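PDB 2JG5: fructose 1-phosphate kinase from Staphylococcus aureus, which probably catalyses the ATP-dependent phosphorylation of fructose 1-phosphate to fructose 1,6-bisphosphate, as a dimeric member of the pfkB carbohydrate kinase family. Local coordinates for residues V91-K94 against E100-A103. Numbering follows the deposited sequence.
Sequences VKLK and EINA
Val91 and Ile101 form an antiparallel hydrogen-bonded pair in the beta hairpin of strands 88-94 and 98-102, part of the small lid sheet of this pfkB-family, ribokinase-like fold. The strand segments run 171° apart in direction, and two backbone bonds fix their register: Val91 N to Ile101 O at 2.8 Å and Ile101 N to Val91 O at 2.6 Å, both close to linear at hydrogen. Val91 O also receives a CA-H contact from Glu100.

The two faces differ in character. On the buried one, Val91 CB sits 4.1 Å from Ile101 CB, and Leu93 CD1 comes to 4.3 Å from Ile101 CD1, methyl to methyl. Ile15 of strand 10-16 lies against Val91 and Leu93, while Phe20 of the second subunit packs on Ile101. Residues 100-102 also pair in parallel with a strand of that subunit, so the sheet continues across the dimer interface, consistent with the lid-to-lid association known in this family.

The other face is polar and partly exposed. Lys92 bends at chi2 (-67°), which turns its chain across the hairpin toward strand 98-102; its CD passes 3.6 Å from Glu100 CG, the aliphatic parts of the two side chains lying against each other. Beyond this crossing the ammonium group reaches two oxygen acceptors, both on the side of strand 98-102. Its salt bridge, Lys92 NZ to Glu100 OE1 at 3.1 Å, is weak as a hydrogen bond, and Glu100 OE2 stays 4.1 Å from Lys92 NZ, so the carboxylate engages through one oxygen rather than as a fork. The second acceptor is the side-chain amide of Asn102: Lys92 NZ approaches Asn102 OD1 to 3.1 Å, tilted 26° from the carbonyl plane.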
ATOM      1  N   VAL A  91      -4.877   5.978   3.370  1.00 31.58           N
ATOM      2  CA  VAL A  91      -5.917   5.611   2.403  1.00 31.82           C
ATOM      3  C   VAL A  91      -6.983   6.703   2.269  1.00 32.30           C
ATOM      4  O   VAL A  91      -7.486   7.203   3.261  1.00 32.28           O
ATOM      5  CB  VAL A  91      -6.555   4.237   2.728  1.00 31.55           C
ATOM      6  CG1 VAL A  91      -7.633   3.885   1.712  1.00 31.06           C
ATOM      7  CG2 VAL A  91      -5.493   3.149   2.744  1.00 31.09           C
ATOM      8  N   LYS A  92      -7.303   7.069   1.030  1.00 32.88           N
ATOM      9  CA  LYS A  92      -8.350   8.043   0.737  1.00 33.43           C
ATOM     10  C   LYS A  92      -9.416   7.359  -0.110  1.00 33.75           C
ATOM     11  O   LYS A  92      -9.161   7.024  -1.269  1.00 33.84           O
ATOM     12  CB  LYS A  92      -7.775   9.250  -0.030  1.00 33.41           C
ATOM     13  CG  LYS A  92      -6.372   9.723   0.416  1.00 34.23           C
ATOM     14  CD  LYS A  92      -6.384  10.305   1.825  1.00 35.43           C
ATOM     15  CE  LYS A  92      -4.979  10.347   2.450  1.00 36.87           C
ATOM     16  NZ  LYS A  92      -4.947  11.090   3.761  1.00 35.85           N
ATOM     17  N   LEU A  93     -10.595   7.136   0.468  1.00 34.04           N
ATOM     18  CA  LEU A  93     -11.697   6.470  -0.240  1.00 34.47           C
ATOM     19  C   LEU A  93     -12.640   7.470  -0.891  1.00 34.75           C
ATOM     20  O   LEU A  93     -13.393   8.191  -0.215  1.00 34.56           O
ATOM     21  CB  LEU A  93     -12.484   5.537   0.685  1.00 34.27           C
ATOM     22  CG  LEU A  93     -11.745   4.401   1.391  1.00 35.33           C
ATOM     23  CD1 LEU A  93     -12.712   3.628   2.265  1.00 34.72           C
ATOM     24  CD2 LEU A  93     -11.054   3.473   0.393  1.00 36.66           C
ATOM     25  N   LYS A  94     -12.599   7.506  -2.214  1.00 35.28           N
ATOM     26  CA  LYS A  94     -13.435   8.430  -2.954  1.00 36.08           C
ATOM     27  C   LYS A  94     -14.646   7.715  -3.550  1.00 36.60           C
ATOM     28  O   LYS A  94     -14.548   7.077  -4.601  1.00 37.04           O
ATOM     29  CB  LYS A  94     -12.615   9.172  -4.015  1.00 36.03           C
ATOM     30  CG  LYS A  94     -11.408   9.946  -3.449  1.00 36.26           C
ATOM     31  CD  LYS A  94     -10.688  10.760  -4.517  1.00 36.32           C
ATOM     32  CE  LYS A  94     -11.509  11.960  -4.981  1.00 38.41           C
ATOM     33  NZ  LYS A  94     -11.081  12.447  -6.335  1.00 39.94           N
ATOM     34  N   GLU A 100     -10.931   9.524   4.702  1.00 35.41           N
ATOM     35  CA  GLU A 100      -9.501   9.331   4.900  1.00 35.11           C
ATOM     36  C   GLU A 100      -9.225   8.310   6.000  1.00 34.49           C
ATOM     37  O   GLU A 100      -9.907   8.281   7.021  1.00 34.17           O
ATOM     38  CB  GLU A 100      -8.815  10.654   5.246  1.00 35.24           C
ATOM     39  CG  GLU A 100      -8.782  11.692   4.127  1.00 35.86           C
ATOM     40  CD  GLU A 100      -7.853  12.877   4.425  1.00 36.04           C
ATOM     41  OE1 GLU A 100      -7.027  12.790   5.362  1.00 35.69           O
ATOM     42  OE2 GLU A 100      -7.944  13.902   3.705  1.00 38.40           O
ATOM     43  N   ILE A 101      -8.230   7.464   5.769  1.00 34.02           N
ATOM     44  CA  ILE A 101      -7.716   6.546   6.785  1.00 33.77           C
ATOM     45  C   ILE A 101      -6.214   6.765   6.895  1.00 33.47           C
ATOM     46  O   ILE A 101      -5.441   6.319   6.046  1.00 33.57           O
ATOM     47  CB  ILE A 101      -8.015   5.050   6.474  1.00 33.92           C
ATOM     48  CG1 ILE A 101      -9.500   4.849   6.161  1.00 33.65           C
ATOM     49  CG2 ILE A 101      -7.582   4.159   7.661  1.00 33.58           C
ATOM     50  CD1 ILE A 101      -9.798   3.587   5.386  1.00 34.68           C
ATOM     51  N   ASN A 102      -5.819   7.481   7.942  1.00 33.27           N
ATOM     52  CA  ASN A 102      -4.435   7.828   8.177  1.00 32.98           C
ATOM     53  C   ASN A 102      -3.756   6.833   9.108  1.00 32.62           C
ATOM     54  O   ASN A 102      -4.295   6.499  10.165  1.00 32.07           O
ATOM     55  CB  ASN A 102      -4.350   9.242   8.741  1.00 33.24           C
ATOM     56  CG  ASN A 102      -4.484  10.313   7.667  1.00 34.87           C
ATOM     57  OD1 ASN A 102      -5.258  10.177   6.711  1.00 34.90           O
ATOM     58  ND2 ASN A 102      -3.729  11.396   7.828  1.00 35.85           N
ATOM     59  N   ALA A 103      -2.573   6.374   8.691  1.00 32.25           N
ATOM     60  CA  ALA A 103      -1.802   5.334   9.382  1.00 31.76           C
ATOM     61  C   ALA A 103      -0.773   5.928  10.349  1.00 31.76           C
ATOM     62  O   ALA A 103      -0.433   7.111  10.243  1.00 31.63           O
ATOM     63  CB  ALA A 103      -1.107   4.456   8.365  1.00 32.03           C
TER